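Local coordinates for protein cell division inhibitor SulA (Pseudomonas aeruginosa, PDB 1OFU) that binds the cell division protein FtsZ and, in the SOS response, probably inhibits division by keeping FtsZ from polymerizing into the Z ring, at residues W35-P41 with R59-A65. Numbering follows the deposited sequence.
Sequences WLTLIAP and RILLLQA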
ATOM      1  N   TRP D  35      -2.575  -8.706  15.762  1.00 41.54           N
ATOM      2  CA  TRP D  35      -1.598  -9.262  14.841  1.00 39.19           C
ATOM      3  C   TRP D  35      -2.144  -9.536  13.454  1.00 40.46           C
ATOM      4  O   TRP D  35      -3.350  -9.673  13.241  1.00 38.55           O
ATOM      5  CB  TRP D  35      -1.078 -10.621  15.321  1.00 38.33           C
ATOM      6  CG  TRP D  35      -0.339 -10.687  16.611  1.00 36.61           C
ATOM      7  CD1 TRP D  35      -0.751 -11.314  17.758  1.00 36.19           C
ATOM      8  CD2 TRP D  35       0.997 -10.241  16.856  1.00 34.26           C
ATOM      9  NE1 TRP D  35       0.254 -11.296  18.695  1.00 33.24           N
ATOM     10  CE2 TRP D  35       1.338 -10.644  18.169  1.00 35.86           C
ATOM     11  CE3 TRP D  35       1.944  -9.548  16.093  1.00 33.43           C
ATOM     12  CZ2 TRP D  35       2.587 -10.374  18.734  1.00 34.49           C
ATOM     13  CZ3 TRP D  35       3.191  -9.281  16.656  1.00 31.29           C
ATOM     14  CH2 TRP D  35       3.497  -9.696  17.964  1.00 34.22           C
ATOM     15  N   LEU D  36      -1.207  -9.635  12.522  1.00 39.71           N
ATOM     16  CA  LEU D  36      -1.482 -10.048  11.166  1.00 37.50           C
ATOM     17  C   LEU D  36      -0.814 -11.416  11.285  1.00 37.08           C
ATOM     18  O   LEU D  36       0.397 -11.500  11.502  1.00 34.18           O
ATOM     19  CB  LEU D  36      -0.724  -9.205  10.134  1.00 37.14           C
ATOM     20  CG  LEU D  36      -0.659  -9.910   8.767  1.00 38.74           C
ATOM     21  CD1 LEU D  36      -2.072 -10.252   8.306  1.00 35.32           C
ATOM     22  CD2 LEU D  36       0.047  -9.039   7.743  1.00 38.32           C
ATOM     23  N   THR D  37      -1.586 -12.489  11.203  1.00 37.18           N
ATOM     24  CA  THR D  37      -0.985 -13.807  11.310  1.00 35.29           C
ATOM     25  C   THR D  37      -0.997 -14.521   9.980  1.00 37.78           C
ATOM     26  O   THR D  37      -2.045 -14.656   9.342  1.00 38.65           O
ATOM     27  CB  THR D  37      -1.705 -14.668  12.359  1.00 34.10           C
ATOM     28  OG1 THR D  37      -1.560 -14.049  13.639  1.00 29.79           O
ATOM     29  CG2 THR D  37      -1.108 -16.069  12.414  1.00 28.52           C
ATOM     30  N   LEU D  38       0.188 -14.959   9.563  1.00 34.50           N
ATOM     31  CA  LEU D  38       0.363 -15.677   8.313  1.00 33.52           C
ATOM     32  C   LEU D  38       0.578 -17.140   8.689  1.00 38.26           C
ATOM     33  O   LEU D  38       1.449 -17.455   9.503  1.00 39.05           O
ATOM     34  CB  LEU D  38       1.593 -15.142   7.569  1.00 30.39           C
ATOM     35  CG  LEU D  38       1.715 -13.626   7.367  1.00 32.50           C
ATOM     36  CD1 LEU D  38       2.969 -13.326   6.531  1.00 27.16           C
ATOM     37  CD2 LEU D  38       0.472 -13.085   6.665  1.00 30.77           C
ATOM     38  N   ILE D  39      -0.207 -18.040   8.105  1.00 39.61           N
ATOM     39  CA  ILE D  39      -0.067 -19.447   8.434  1.00 38.43           C
ATOM     40  C   ILE D  39       0.439 -20.335   7.310  1.00 41.91           C
ATOM     41  O   ILE D  39      -0.202 -20.486   6.266  1.00 40.64           O
ATOM     42  CB  ILE D  39      -1.389 -20.000   8.986  1.00 42.12           C
ATOM     43  CG1 ILE D  39      -1.693 -19.294  10.313  1.00 43.84           C
ATOM     44  CG2 ILE D  39      -1.302 -21.516   9.145  1.00 41.52           C
ATOM     45  CD1 ILE D  39      -2.847 -19.858  11.083  1.00 53.39           C
ATOM     46  N   ALA D  40       1.612 -20.920   7.546  1.00 40.87           N
ATOM     47  CA  ALA D  40       2.256 -21.816   6.600  1.00 39.78           C
ATOM     48  C   ALA D  40       2.309 -21.258   5.183  1.00 40.37           C
ATOM     49  O   ALA D  40       1.847 -21.898   4.240  1.00 40.17           O
ATOM     50  CB  ALA D  40       1.548 -23.173   6.604  1.00 36.69           C
ATOM     51  N   PRO D  41       2.863 -20.047   5.013  1.00 41.13           N
ATOM     52  CA  PRO D  41       2.949 -19.462   3.673  1.00 40.82           C
ATOM     53  C   PRO D  41       3.978 -20.248   2.868  1.00 41.71           C
ATOM     54  O   PRO D  41       4.796 -20.961   3.438  1.00 43.47           O
ATOM     55  CB  PRO D  41       3.404 -18.038   3.952  1.00 39.43           C
ATOM     56  CG  PRO D  41       4.279 -18.213   5.152  1.00 42.10           C
ATOM     57  CD  PRO D  41       3.450 -19.140   6.015  1.00 40.95           C
ATOM     58  N   ARG D  59       4.250  -6.127  13.933  1.00 36.44           N
ATOM     59  CA  ARG D  59       2.849  -6.522  14.013  1.00 37.87           C
ATOM     60  C   ARG D  59       2.514  -7.779  13.237  1.00 38.31           C
ATOM     61  O   ARG D  59       1.345  -8.056  12.966  1.00 37.24           O
ATOM     62  CB  ARG D  59       1.975  -5.370  13.522  1.00 33.93           C
ATOM     63  CG  ARG D  59       2.345  -4.031  14.134  1.00 37.64           C
ATOM     64  CD  ARG D  59       1.272  -3.020  13.826  1.00 43.90           C
ATOM     65  NE  ARG D  59      -0.041  -3.594  14.106  1.00 49.33           N
ATOM     66  CZ  ARG D  59      -1.185  -3.090  13.664  1.00 50.08           C
ATOM     67  NH1 ARG D  59      -2.332  -3.685  13.970  1.00 49.90           N
ATOM     68  NH2 ARG D  59      -1.179  -1.994  12.915  1.00 50.80           N
ATOM     69  N   ILE D  60       3.541  -8.543  12.887  1.00 35.45           N
ATOM     70  CA  ILE D  60       3.339  -9.760  12.127  1.00 37.47           C
ATOM     71  C   ILE D  60       3.807 -10.990  12.878  1.00 36.30           C
ATOM     72  O   ILE D  60       4.818 -10.965  13.572  1.00 40.66           O
ATOM     73  CB  ILE D  60       4.084  -9.687  10.782  1.00 41.37           C
ATOM     74  CG1 ILE D  60       3.456  -8.596   9.924  1.00 47.17           C
ATOM     75  CG2 ILE D  60       4.046 -11.041  10.063  1.00 43.32           C
ATOM     76  CD1 ILE D  60       4.220  -8.320   8.666  1.00 56.44           C
ATOM     77  N   LEU D  61       3.046 -12.065  12.727  1.00 35.86           N
ATOM     78  CA  LEU D  61       3.354 -13.341  13.342  1.00 37.52           C
ATOM     79  C   LEU D  61       3.289 -14.337  12.194  1.00 39.54           C
ATOM     80  O   LEU D  61       2.303 -14.375  11.450  1.00 37.25           O
ATOM     81  CB  LEU D  61       2.315 -13.682  14.416  1.00 37.06           C
ATOM     82  CG  LEU D  61       2.853 -13.909  15.830  1.00 43.81           C
ATOM     83  CD1 LEU D  61       3.724 -12.742  16.248  1.00 44.97           C
ATOM     84  CD2 LEU D  61       1.695 -14.086  16.793  1.00 42.17           C
ATOM     85  N   LEU D  62       4.354 -15.114  12.025  1.00 40.20           N
ATOM     86  CA  LEU D  62       4.410 -16.104  10.958  1.00 40.39           C
ATOM     87  C   LEU D  62       4.512 -17.475  11.615  1.00 44.81           C
ATOM     88  O   LEU D  62       5.490 -17.766  12.305  1.00 44.16           O
ATOM     89  CB  LEU D  62       5.631 -15.838  10.073  1.00 39.75           C
ATOM     90  CG  LEU D  62       5.767 -16.551   8.725  1.00 44.91           C
ATOM     91  CD1 LEU D  62       7.136 -16.223   8.147  1.00 47.49           C
ATOM     92  CD2 LEU D  62       5.624 -18.058   8.878  1.00 45.40           C
ATOM     93  N   LEU D  63       3.500 -18.314  11.404  1.00 44.57           N
ATOM     94  CA  LEU D  63       3.488 -19.648  11.998  1.00 45.29           C
ATOM     95  C   LEU D  63       3.622 -20.725  10.937  1.00 48.80           C
ATOM     96  O   LEU D  63       3.147 -20.566   9.813  1.00 48.61           O
ATOM     97  CB  LEU D  63       2.188 -19.875  12.770  1.00 42.80           C
ATOM     98  CG  LEU D  63       1.725 -18.767  13.715  1.00 46.93           C
ATOM     99  CD1 LEU D  63       0.449 -19.217  14.411  1.00 47.96           C
ATOM    100  CD2 LEU D  63       2.813 -18.448  14.734  1.00 51.21           C
ATOM    101  N   GLN D  64       4.267 -21.828  11.298  1.00 50.50           N
ATOM    102  CA  GLN D  64       4.445 -22.932  10.368  1.00 52.44           C
ATOM    103  C   GLN D  64       3.518 -24.093  10.689  1.00 51.61           C
ATOM    104  O   GLN D  64       2.952 -24.168  11.779  1.00 51.84           O
ATOM    105  CB  GLN D  64       5.897 -23.413  10.378  1.00 55.61           C
ATOM    106  CG  GLN D  64       6.802 -22.639   9.439  1.00 62.33           C
ATOM    107  CD  GLN D  64       6.206 -22.518   8.045  1.00 71.14           C
ATOM    108  OE1 GLN D  64       5.622 -23.473   7.520  1.00 73.72           O
ATOM    109  NE2 GLN D  64       6.355 -21.343   7.434  1.00 68.67           N
ATOM    110  N   ALA D  65       3.367 -24.990   9.720  1.00 53.08           N
ATOM    111  CA  ALA D  65       2.520 -26.169   9.856  1.00 53.62           C
ATOM    112  C   ALA D  65       3.095 -27.236   8.932  1.00 54.50           C
ATOM    113  O   ALA D  65       3.600 -26.916   7.859  1.00 53.90           O
ATOM    114  CB  ALA D  65       1.092 -25.837   9.459  1.00 52.15           C
TER
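Strands 35-39 and 60-63 run side by side in the same direction, their axes 4.8 Å apart and 20° from parallel, with L36, T37, L38 and I39 bridged to I60, L61, L62 and L63. Five main-chain hydrogen bonds hold the pair in a regular parallel ladder: L36 N to R59 O (3.0 Å), L61 N to L36 O (3.0 Å), L38 N to L61 O (2.9 Å), L63 N to L38 O (2.9 Å) and, just past the first strand, A40 N to L63 O (2.8 Å). CA-H...O contacts supplement it, the shortest from T37 CA to L61 O at 3.3 Å.

Carbon contacts line both sheet faces. On one, L36 CD2 lies 4.1 Å from I60 CG1, and L38 CD1 4.3 Å from I60 CG2; past the end of strand 35-39, P41 CD reaches L62 CD2 at 3.8 Å. On the other, the T37 methyl CG2 approaches L63 CD1 (4.0 Å), while L61 CD1 sits 3.4 Å from the centroid of the W35 six-membered ring, almost on its normal, in a CH-pi contact. Beyond the strands, the methyls A40 CB and A65 CB touch at 3.9 Å.

W35, L61 and L63 also pack on FtsZ, to which W35 NE1 and the L62 backbone hydrogen-bond; edge strand 60-63, together with W35, therefore forms part of the FtsZ-binding surface. The two strands belong to a beta-alpha-beta unit whose helix 47-52 covers L38 and L62, whereas helix 68-80 packs on I39 and L63. Strand 35-39 is hydrogen-bonded on its other side to strand 84-89, leaving strand 60-63 outermost within the chain's five-stranded parallel sheet.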